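Local coordinates for protein DMATS type aromatic prenyltransferase (Micromonospora olivasterospora, PDB 6ZRY) that probably transfers a dimethylallyl group to the 6-position of tryptophan, which it binds inside an ABBA-type barrel, at residues 275-281 against 327-333; 49-54 against 80-86; 16-20 against 310-315. All coordinates share one frame. Numbering follows the deposited sequence.

Contact 1. Residues 275-281 against 327-333. With TRP (tryptophan), chain C.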
loop_
_atom_site.group_PDB
_atom_site.type_symbol
_atom_site.label_atom_id
_atom_site.label_comp_id
_atom_site.label_asym_id
_atom_site.label_seq_id
_atom_site.Cartn_x
_atom_site.Cartn_y
_atom_site.Cartn_z
ATOM N N SER A 275 3.751 -10.780 2.634
ATOM C CA SER A 275 2.507 -10.224 3.220
ATOM C C SER A 275 1.322 -10.618 2.365
ATOM O O SER A 275 1.463 -10.655 1.161
ATOM C CB SER A 275 2.563 -8.744 3.379
ATOM O OG SER A 275 3.601 -8.401 4.271
ATOM N N ILE A 276 0.213 -10.911 3.003
ATOM C CA ILE A 276 -1.112 -11.122 2.380
ATOM C C ILE A 276 -1.979 -9.914 2.755
ATOM O O ILE A 276 -1.962 -9.501 3.946
ATOM C CB ILE A 276 -1.723 -12.484 2.800
ATOM C CG1 ILE A 276 -3.094 -12.723 2.175
ATOM C CG2 ILE A 276 -1.795 -12.666 4.309
ATOM C CD1 ILE A 276 -3.087 -12.915 0.706
ATOM N N TYR A 277 -2.652 -9.343 1.778
ATOM C CA TYR A 277 -3.509 -8.154 1.929
ATOM C C TYR A 277 -4.913 -8.549 1.563
ATOM O O TYR A 277 -5.187 -8.865 0.407
ATOM C CB TYR A 277 -3.018 -6.980 1.073
ATOM C CG TYR A 277 -1.559 -6.638 1.234
ATOM C CD1 TYR A 277 -0.585 -7.404 0.606
ATOM C CD2 TYR A 277 -1.140 -5.554 1.975
ATOM C CE1 TYR A 277 0.757 -7.139 0.760
ATOM C CE2 TYR A 277 0.202 -5.249 2.120
ATOM C CZ TYR A 277 1.157 -6.046 1.507
ATOM O OH TYR A 277 2.493 -5.771 1.627
ATOM N N VAL A 278 -5.793 -8.594 2.557
ATOM C CA VAL A 278 -7.216 -8.873 2.333
ATOM C C VAL A 278 -7.949 -7.542 2.214
ATOM O O VAL A 278 -7.964 -6.751 3.179
ATOM C CB VAL A 278 -7.809 -9.730 3.463
ATOM C CG1 VAL A 278 -9.281 -9.996 3.243
ATOM C CG2 VAL A 278 -7.037 -11.037 3.631
ATOM N N PRO A 279 -8.672 -7.312 1.095
ATOM C CA PRO A 279 -9.506 -6.112 0.935
ATOM C C PRO A 279 -10.843 -6.344 1.648
ATOM O O PRO A 279 -11.902 -6.525 1.005
ATOM C CB PRO A 279 -9.624 -6.004 -0.571
ATOM C CG PRO A 279 -9.680 -7.457 -1.016
ATOM C CD PRO A 279 -8.723 -8.173 -0.100
ATOM N N ILE A 280 -10.759 -6.271 2.968
ATOM C CA ILE A 280 -11.826 -6.669 3.922
ATOM C C ILE A 280 -13.106 -5.903 3.635
ATOM O O ILE A 280 -14.168 -6.481 3.819
ATOM C CB ILE A 280 -11.333 -6.506 5.358
ATOM C CG1 ILE A 280 -12.388 -7.020 6.349
ATOM C CG2 ILE A 280 -10.911 -5.085 5.651
ATOM C CD1 ILE A 280 -11.853 -7.350 7.684
ATOM N N ARG A 281 -13.020 -4.660 3.127
ATOM C CA ARG A 281 -14.208 -3.822 2.810
ATOM C C ARG A 281 -15.136 -4.552 1.840
ATOM O O ARG A 281 -16.346 -4.235 1.820
ATOM C CB ARG A 281 -13.802 -2.483 2.192
ATOM C CG ARG A 281 -13.141 -2.587 0.812
ATOM C CD ARG A 281 -12.675 -1.198 0.447
ATOM N NE ARG A 281 -12.108 -0.990 -0.859
ATOM C CZ ARG A 281 -10.905 -1.387 -1.271
ATOM N NH1 ARG A 281 -10.110 -2.111 -0.513
ATOM N NH2 ARG A 281 -10.492 -1.037 -2.483
ATOM N N ILE A 327 -12.195 0.730 6.890
ATOM C CA ILE A 327 -11.144 -0.310 6.972
ATOM C C ILE A 327 -11.043 -0.933 5.574
ATOM O O ILE A 327 -11.853 -1.776 5.234
ATOM C CB ILE A 327 -11.431 -1.327 8.087
ATOM C CG1 ILE A 327 -11.674 -0.620 9.422
ATOM C CG2 ILE A 327 -10.291 -2.336 8.175
ATOM C CD1 ILE A 327 -12.055 -1.539 10.551
ATOM N N ALA A 328 -10.105 -0.445 4.775
ATOM C CA ALA A 328 -10.031 -0.750 3.342
ATOM C C ALA A 328 -9.392 -2.133 3.122
ATOM O O ALA A 328 -9.823 -2.878 2.215
ATOM C CB ALA A 328 -9.225 0.328 2.651
ATOM N N HIS A 329 -8.372 -2.409 3.888
ATOM C CA HIS A 329 -7.554 -3.636 3.831
ATOM C C HIS A 329 -7.097 -4.015 5.236
ATOM O O HIS A 329 -7.010 -3.134 6.123
ATOM C CB HIS A 329 -6.315 -3.472 2.960
ATOM C CG HIS A 329 -6.546 -2.928 1.604
ATOM N ND1 HIS A 329 -6.659 -3.740 0.513
ATOM C CD2 HIS A 329 -6.630 -1.659 1.146
ATOM C CE1 HIS A 329 -6.813 -2.985 -0.583
ATOM N NE2 HIS A 329 -6.814 -1.710 -0.216
ATOM N N VAL A 330 -6.764 -5.279 5.417
ATOM C CA VAL A 330 -5.966 -5.719 6.581
ATOM C C VAL A 330 -4.941 -6.714 6.071
ATOM O O VAL A 330 -5.277 -7.489 5.140
ATOM C CB VAL A 330 -6.850 -6.312 7.705
ATOM C CG1 VAL A 330 -7.576 -7.547 7.251
ATOM C CG2 VAL A 330 -6.016 -6.585 8.954
ATOM N N SER A 331 -3.735 -6.651 6.598
ATOM C CA SER A 331 -2.609 -7.441 6.078
ATOM C C SER A 331 -1.856 -8.127 7.206
ATOM O O SER A 331 -1.775 -7.602 8.303
ATOM C CB SER A 331 -1.680 -6.598 5.202
ATOM O OG SER A 331 -0.827 -5.779 6.005
ATOM N N LEU A 332 -1.358 -9.313 6.909
ATOM C CA LEU A 332 -0.457 -10.082 7.768
ATOM C C LEU A 332 0.928 -10.072 7.143
ATOM O O LEU A 332 1.017 -10.411 5.936
ATOM C CB LEU A 332 -0.976 -11.509 7.891
ATOM C CG LEU A 332 -0.106 -12.416 8.753
ATOM C CD1 LEU A 332 -0.117 -11.957 10.200
ATOM C CD2 LEU A 332 -0.554 -13.858 8.627
ATOM N N ARG A 333 1.947 -9.703 7.938
ATOM C CA ARG A 333 3.374 -9.611 7.531
ATOM C C ARG A 333 4.121 -10.769 8.188
ATOM O O ARG A 333 4.080 -10.842 9.385
ATOM C CB ARG A 333 3.988 -8.250 7.923
ATOM C CG ARG A 333 3.139 -7.036 7.532
ATOM C CD ARG A 333 3.585 -5.634 8.003
ATOM N NE ARG A 333 4.321 -5.550 9.274
ATOM C CZ ARG A 333 3.814 -5.201 10.460
ATOM N NH1 ARG A 333 2.529 -4.901 10.598
ATOM N NH2 ARG A 333 4.599 -5.174 11.528
HETATM N N TRP C . -7.142 1.350 -3.603
HETATM C CA TRP C . -6.326 0.415 -4.453
HETATM C C TRP C . -6.839 -1.016 -4.275
HETATM O O TRP C . -6.461 -1.902 -5.063
HETATM C CB TRP C . -4.824 0.527 -4.127
HETATM C CG TRP C . -4.450 0.144 -2.730
HETATM C CD1 TRP C . -4.507 0.932 -1.612
HETATM C CD2 TRP C . -3.942 -1.132 -2.294
HETATM N NE1 TRP C . -4.077 0.229 -0.515
HETATM C CE2 TRP C . -3.712 -1.033 -0.901
HETATM C CE3 TRP C . -3.643 -2.339 -2.942
HETATM C CZ2 TRP C . -3.222 -2.102 -0.148
HETATM C CZ3 TRP C . -3.157 -3.392 -2.196
HETATM C CH2 TRP C . -2.944 -3.270 -0.821
HETATM O OXT TRP C . -7.639 -1.297 -3.356
HETATM O O HOH W 1 -5.878 -6.128 -0.830
#
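Four backbone hydrogen bonds zip the two antiparallel strands together. Ile276 and Leu332 bond both ways (Ile276 N to Leu332 O 3.1 Å, Leu332 N to Ile276 O 3.0 Å). So do Val278 and Val330, at 2.9 Å for both Val278 N to Val330 O and Val330 N to Val278 O. Beyond the last pair the chain leaves the strand through an inverse gamma turn centred on Pro279. Arg281 then folds back, and its NH1 donates to Ala328 O at 2.8 Å. Its NH2 holds OXT of the bound tryptophan at 3.0 Å, while NE is salt-bridged to Asp56. The His329 ring has Arg281 NH1 over one face and the indole CE2 over the opposite face. Ile276, Val278, Val330 and Leu332 share one side of the sheet, under helix 236-247. Tyr277 and Ser331 share the other, where Tyr277 CD2 meets Ser331 CB at 3.4 Å. This is the layering of an ABBA barrel wall: helix outside, tryptophan site inside.

Contact 2. Residues 49-54 against 80-86. With TRP (tryptophan), chain C.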
loop_
_atom_site.group_PDB
_atom_site.type_symbol
_atom_site.label_atom_id
_atom_site.label_comp_id
_atom_site.label_asym_id
_atom_site.label_seq_id
_atom_site.Cartn_x
_atom_site.Cartn_y
_atom_site.Cartn_z
ATOM N N ALA A 49 -10.152 15.945 -8.118
ATOM C CA ALA A 49 -9.370 16.623 -9.182
ATOM C C ALA A 49 -9.080 15.646 -10.320
ATOM O O ALA A 49 -8.895 16.116 -11.446
ATOM C CB ALA A 49 -8.114 17.197 -8.608
ATOM N N TRP A 50 -9.123 14.337 -10.032
ATOM C CA TRP A 50 -8.688 13.224 -10.920
ATOM C C TRP A 50 -9.134 11.926 -10.261
ATOM O O TRP A 50 -9.117 11.862 -9.032
ATOM C CB TRP A 50 -7.161 13.270 -11.072
ATOM C CG TRP A 50 -6.573 12.040 -11.673
ATOM C CD1 TRP A 50 -5.919 11.018 -11.043
ATOM C CD2 TRP A 50 -6.604 11.707 -13.054
ATOM N NE1 TRP A 50 -5.541 10.074 -11.951
ATOM C CE2 TRP A 50 -5.962 10.466 -13.192
ATOM C CE3 TRP A 50 -7.127 12.347 -14.179
ATOM C CZ2 TRP A 50 -5.817 9.847 -14.426
ATOM C CZ3 TRP A 50 -6.982 11.738 -15.398
ATOM C CH2 TRP A 50 -6.345 10.497 -15.516
ATOM N N PRO A 51 -9.599 10.899 -11.006
ATOM C CA PRO A 51 -10.016 9.641 -10.372
ATOM C C PRO A 51 -8.836 8.759 -9.926
ATOM O O PRO A 51 -8.648 7.667 -10.491
ATOM C CB PRO A 51 -10.900 8.956 -11.426
ATOM C CG PRO A 51 -10.496 9.600 -12.755
ATOM C CD PRO A 51 -9.938 10.958 -12.437
ATOM N N SER A 52 -8.135 9.192 -8.861
ATOM C CA SER A 52 -6.948 8.505 -8.297
ATOM C C SER A 52 -7.311 7.072 -7.895
ATOM O O SER A 52 -8.361 6.865 -7.291
ATOM C CB SER A 52 -6.393 9.284 -7.147
ATOM O OG SER A 52 -5.396 8.572 -6.441
ATOM N N GLY A 53 -6.464 6.103 -8.230
ATOM C CA GLY A 53 -6.677 4.725 -7.793
ATOM C C GLY A 53 -6.254 4.469 -6.354
ATOM O O GLY A 53 -6.474 3.332 -5.900
ATOM N N VAL A 54 -5.704 5.466 -5.638
ATOM C CA VAL A 54 -5.172 5.281 -4.252
ATOM C C VAL A 54 -6.315 4.783 -3.332
ATOM O O VAL A 54 -6.051 3.941 -2.464
ATOM C CB VAL A 54 -4.522 6.559 -3.696
ATOM C CG1 VAL A 54 -4.149 6.429 -2.211
ATOM C CG2 VAL A 54 -3.282 6.937 -4.485
ATOM N N GLU A 80 -0.306 10.082 -3.942
ATOM C CA GLU A 80 0.296 10.660 -5.139
ATOM C C GLU A 80 0.006 12.159 -5.159
ATOM O O GLU A 80 -0.974 12.599 -4.548
ATOM C CB GLU A 80 -0.181 9.947 -6.417
ATOM C CG GLU A 80 -1.665 10.056 -6.684
ATOM C CD GLU A 80 -2.124 9.347 -7.948
ATOM O OE1 GLU A 80 -1.285 9.100 -8.846
ATOM O OE2 GLU A 80 -3.321 9.034 -8.032
ATOM N N THR A 81 0.854 12.873 -5.862
ATOM C CA THR A 81 0.739 14.314 -6.142
ATOM C C THR A 81 0.164 14.468 -7.540
ATOM O O THR A 81 0.828 14.066 -8.513
ATOM C CB THR A 81 2.075 15.034 -6.043
ATOM O OG1 THR A 81 2.838 14.580 -4.910
ATOM C CG2 THR A 81 1.874 16.535 -5.959
ATOM N N LEU A 82 -1.019 15.051 -7.647
ATOM C CA LEU A 82 -1.670 15.212 -8.947
ATOM C C LEU A 82 -0.958 16.355 -9.719
ATOM O O LEU A 82 -0.413 17.263 -9.069
ATOM C CB LEU A 82 -3.154 15.479 -8.731
ATOM C CG LEU A 82 -3.948 14.317 -8.116
ATOM C CD1 LEU A 82 -5.435 14.625 -8.141
ATOM C CD2 LEU A 82 -3.687 12.984 -8.830
ATOM N N GLY A 83 -0.905 16.247 -11.048
ATOM C CA GLY A 83 -0.294 17.261 -11.929
ATOM C C GLY A 83 -1.198 18.472 -12.121
ATOM O O GLY A 83 -2.370 18.448 -11.627
ATOM N N SER A 84 -0.676 19.503 -12.828
ATOM C CA SER A 84 -1.271 20.864 -12.897
ATOM C C SER A 84 -2.585 20.807 -13.665
ATOM O O SER A 84 -3.616 21.189 -13.115
ATOM C CB SER A 84 -0.319 21.910 -13.441
ATOM O OG SER A 84 -0.402 23.093 -12.653
ATOM N N PRO A 85 -2.617 20.346 -14.942
ATOM C CA PRO A 85 -3.785 19.636 -15.450
ATOM C C PRO A 85 -3.571 18.195 -14.970
ATOM O O PRO A 85 -2.550 17.593 -15.286
ATOM C CB PRO A 85 -3.712 19.839 -16.985
ATOM C CG PRO A 85 -2.471 20.725 -17.191
ATOM C CD PRO A 85 -1.591 20.489 -15.977
ATOM N N PRO A 86 -4.451 17.612 -14.123
ATOM C CA PRO A 86 -4.234 16.244 -13.659
ATOM C C PRO A 86 -4.248 15.242 -14.817
ATOM O O PRO A 86 -5.065 15.383 -15.711
ATOM C CB PRO A 86 -5.405 15.982 -12.709
ATOM C CG PRO A 86 -5.865 17.373 -12.303
ATOM C CD PRO A 86 -5.651 18.221 -13.538
HETATM N N TRP C . -7.142 1.350 -3.603
HETATM C CA TRP C . -6.326 0.415 -4.453
HETATM C C TRP C . -6.839 -1.016 -4.275
HETATM O O TRP C . -6.461 -1.902 -5.063
HETATM C CB TRP C . -4.824 0.527 -4.127
HETATM C CG TRP C . -4.450 0.144 -2.730
HETATM C CD1 TRP C . -4.507 0.932 -1.612
HETATM C CD2 TRP C . -3.942 -1.132 -2.294
HETATM N NE1 TRP C . -4.077 0.229 -0.515
HETATM C CE2 TRP C . -3.712 -1.033 -0.901
HETATM C CE3 TRP C . -3.643 -2.339 -2.942
HETATM C CZ2 TRP C . -3.222 -2.102 -0.148
HETATM C CZ3 TRP C . -3.157 -3.392 -2.196
HETATM C CH2 TRP C . -2.944 -3.270 -0.821
HETATM O OXT TRP C . -7.639 -1.297 -3.356
HETATM O O HOH W 2 -3.886 6.811 -9.435
#
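Ala49 opens the contact. Its CB packs on Leu82 CD1 at 3.7 Å, and its carbonyl O lies 3.4 Å from Pro86 CG. Trp50 follows and covers more of the second loop. Its CB touches Leu82 CD1 at 3.7 Å and Pro86 CB at 3.6 Å. The edge of its indole turns to Glu80, with CD1 4.4 Å from Glu80 OE2, and the side chain also meets Pro88 and Asn91 of helix 88-106. Pro51 points away and is the centre of an inverse gamma turn, closed by Ser52 N bonding to Trp50 O at 2.8 Å. The turn brings Ser52 round to face Glu80. Ser52 OG donates to Glu80 OE2 at 2.7 Å, and it accepts from Val54 N at 3.2 Å in an ST turn. Gly53 joins the same carboxylate through a water, which accepts from Gly53 N (2.9 Å) and donates to Glu80 OE2 (2.7 Å). Val54 CG2 closes the row, 4.1 Å from Glu80 OE2. The carbonyls of the last two residues serve the ligand. The tryptophan N donates to Gly53 O at 3.1 Å and weakly to Val54 O at 3.0 Å. Glu62 also bonds to the ligand. The first loop thus forms the amino-group end of the tryptophan pocket, tied through Ser52 and Gly53 to Glu80 behind it.

Contact 3. Residues 16-20 against 310-315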
loop_
_atom_site.group_PDB
_atom_site.type_symbol
_atom_site.label_atom_id
_atom_site.label_comp_id
_atom_site.label_asym_id
_atom_site.label_seq_id
_atom_site.Cartn_x
_atom_site.Cartn_y
_atom_site.Cartn_z
ATOM N N ARG A 16 -4.150 13.583 14.434
ATOM C CA ARG A 16 -4.737 12.691 15.453
ATOM C C ARG A 16 -4.055 11.320 15.388
ATOM O O ARG A 16 -3.755 10.758 16.470
ATOM C CB ARG A 16 -6.259 12.649 15.300
ATOM C CG ARG A 16 -6.956 13.958 15.646
ATOM C CD ARG A 16 -8.461 13.804 15.629
ATOM N NE ARG A 16 -8.961 13.495 14.303
ATOM C CZ ARG A 16 -9.347 14.400 13.381
ATOM N NH1 ARG A 16 -9.770 13.996 12.188
ATOM N NH2 ARG A 16 -9.320 15.703 13.656
ATOM N N LEU A 17 -3.752 10.808 14.199
ATOM C CA LEU A 17 -3.128 9.466 14.064
ATOM C C LEU A 17 -1.716 9.486 14.686
ATOM O O LEU A 17 -1.266 8.428 15.236
ATOM C CB LEU A 17 -3.055 9.101 12.582
ATOM C CG LEU A 17 -4.323 8.514 11.982
ATOM C CD1 LEU A 17 -4.148 8.345 10.481
ATOM C CD2 LEU A 17 -4.658 7.166 12.619
ATOM N N CYS A 18 -1.016 10.601 14.526
ATOM C CA CYS A 18 0.356 10.806 15.050
ATOM C C CYS A 18 0.334 10.675 16.572
ATOM O O CYS A 18 1.242 9.993 17.116
ATOM C CB CYS A 18 0.927 12.151 14.632
ATOM S SG CYS A 18 1.601 12.136 12.962
ATOM N N GLU A 19 -0.657 11.292 17.222
ATOM C CA GLU A 19 -0.840 11.256 18.696
ATOM C C GLU A 19 -1.085 9.819 19.114
ATOM O O GLU A 19 -0.474 9.378 20.081
ATOM C CB GLU A 19 -2.014 12.116 19.146
ATOM C CG GLU A 19 -1.779 13.599 18.975
ATOM C CD GLU A 19 -2.455 14.469 20.026
ATOM O OE1 GLU A 19 -3.671 14.321 20.205
ATOM O OE2 GLU A 19 -1.757 15.281 20.669
ATOM N N VAL A 20 -1.950 9.119 18.390
ATOM C CA VAL A 20 -2.281 7.695 18.673
ATOM C C VAL A 20 -0.977 6.868 18.651
ATOM O O VAL A 20 -0.781 6.080 19.585
ATOM C CB VAL A 20 -3.346 7.150 17.693
ATOM C CG1 VAL A 20 -3.486 5.643 17.783
ATOM C CG2 VAL A 20 -4.690 7.811 17.902
ATOM N N ARG A 310 -8.489 3.557 18.772
ATOM C CA ARG A 310 -8.049 4.973 18.819
ATOM C C ARG A 310 -7.689 5.436 17.396
ATOM O O ARG A 310 -8.049 6.602 17.043
ATOM C CB ARG A 310 -6.915 5.156 19.834
ATOM C CG ARG A 310 -7.394 5.083 21.282
ATOM C CD ARG A 310 -6.502 5.766 22.304
ATOM N NE ARG A 310 -5.072 5.570 22.078
ATOM C CZ ARG A 310 -4.167 6.557 21.879
ATOM N NH1 ARG A 310 -2.886 6.247 21.690
ATOM N NH2 ARG A 310 -4.537 7.838 21.882
ATOM N N ALA A 311 -7.048 4.594 16.590
ATOM C CA ALA A 311 -6.678 4.980 15.200
ATOM C C ALA A 311 -7.966 5.199 14.391
ATOM O O ALA A 311 -8.055 6.168 13.670
ATOM C CB ALA A 311 -5.770 3.954 14.558
ATOM N N ILE A 312 -8.937 4.316 14.531
ATOM C CA ILE A 312 -10.241 4.422 13.817
ATOM C C ILE A 312 -10.869 5.763 14.197
ATOM O O ILE A 312 -11.238 6.522 13.286
ATOM C CB ILE A 312 -11.145 3.210 14.119
ATOM C CG1 ILE A 312 -10.646 1.933 13.428
ATOM C CG2 ILE A 312 -12.589 3.491 13.764
ATOM C CD1 ILE A 312 -11.238 0.645 14.020
ATOM N N ALA A 313 -10.980 6.043 15.491
ATOM C CA ALA A 313 -11.638 7.258 16.024
ATOM C C ALA A 313 -10.898 8.514 15.541
ATOM O O ALA A 313 -11.571 9.560 15.316
ATOM C CB ALA A 313 -11.687 7.211 17.526
ATOM N N ALA A 314 -9.570 8.450 15.418
ATOM C CA ALA A 314 -8.723 9.565 14.910
ATOM C C ALA A 314 -9.131 9.895 13.478
ATOM O O ALA A 314 -9.136 11.104 13.125
ATOM C CB ALA A 314 -7.257 9.219 14.999
ATOM N N VAL A 315 -9.413 8.881 12.662
ATOM C CA VAL A 315 -9.726 9.083 11.224
ATOM C C VAL A 315 -11.158 9.602 11.077
ATOM O O VAL A 315 -11.368 10.526 10.299
ATOM C CB VAL A 315 -9.443 7.829 10.390
ATOM C CG1 VAL A 315 -9.964 7.972 8.966
ATOM C CG2 VAL A 315 -7.968 7.548 10.405
#
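Val20, Leu17 and Ala314 make the apolar centre. Ala314 CB lies 4.1 Å from Val20 CG2 and also 4.1 Å from Leu17 CD2. Leu17 reaches further along the second helix: its CD2 is 3.9 Å from Ala311 CB, and its CD1 is 3.9 Å from Val315 CG2. The small alanines leave room for these branched side chains, and the short axes come within 8.8 Å. Toward the surface the contact becomes polar. Arg16 packs its CB on Ala314 CB at 3.6 Å, then donates from NE to Ala314 O at 2.7 Å, with a weak second bond from NH1 to the same Ala314 O at 3.1 Å. Arg310 lies across Val20, with Val20 CG2 over one face of its guanidinium. The helices run nearly antiparallel, at 164°. Helix 6-21 and helix 305-315 thus lie side by side on the outside of the sheet. Leu17 rests on Phe63 and Leu75, and Ala311 on Ile65 and Leu345, so the pair covers strands 61-68, 71-79 and 341-346.

In the fold
Along the chain, contact 3 opens first, at helix 6-21, and contact 2 is nested inside the loop it closes. Contact 1 crosses contact 3, since residues 310-315 fall between its two strands. Contacts 1 and 2 have centres 24 Å apart, on opposite sides of the chain's centre, yet both touch the bound tryptophan: 275-281 at its carboxylate, 49-54 at its amino group. Contact 3 lies on the outer layer, its centre 19 Å from that of contact 1 and 26 Å from that of contact 2. It meets contact 1 where Ile312 CD1 packs on Ile327 CD1 at 4.2 Å. The curled antiparallel sheet thus separates the helix layer from the ligand site.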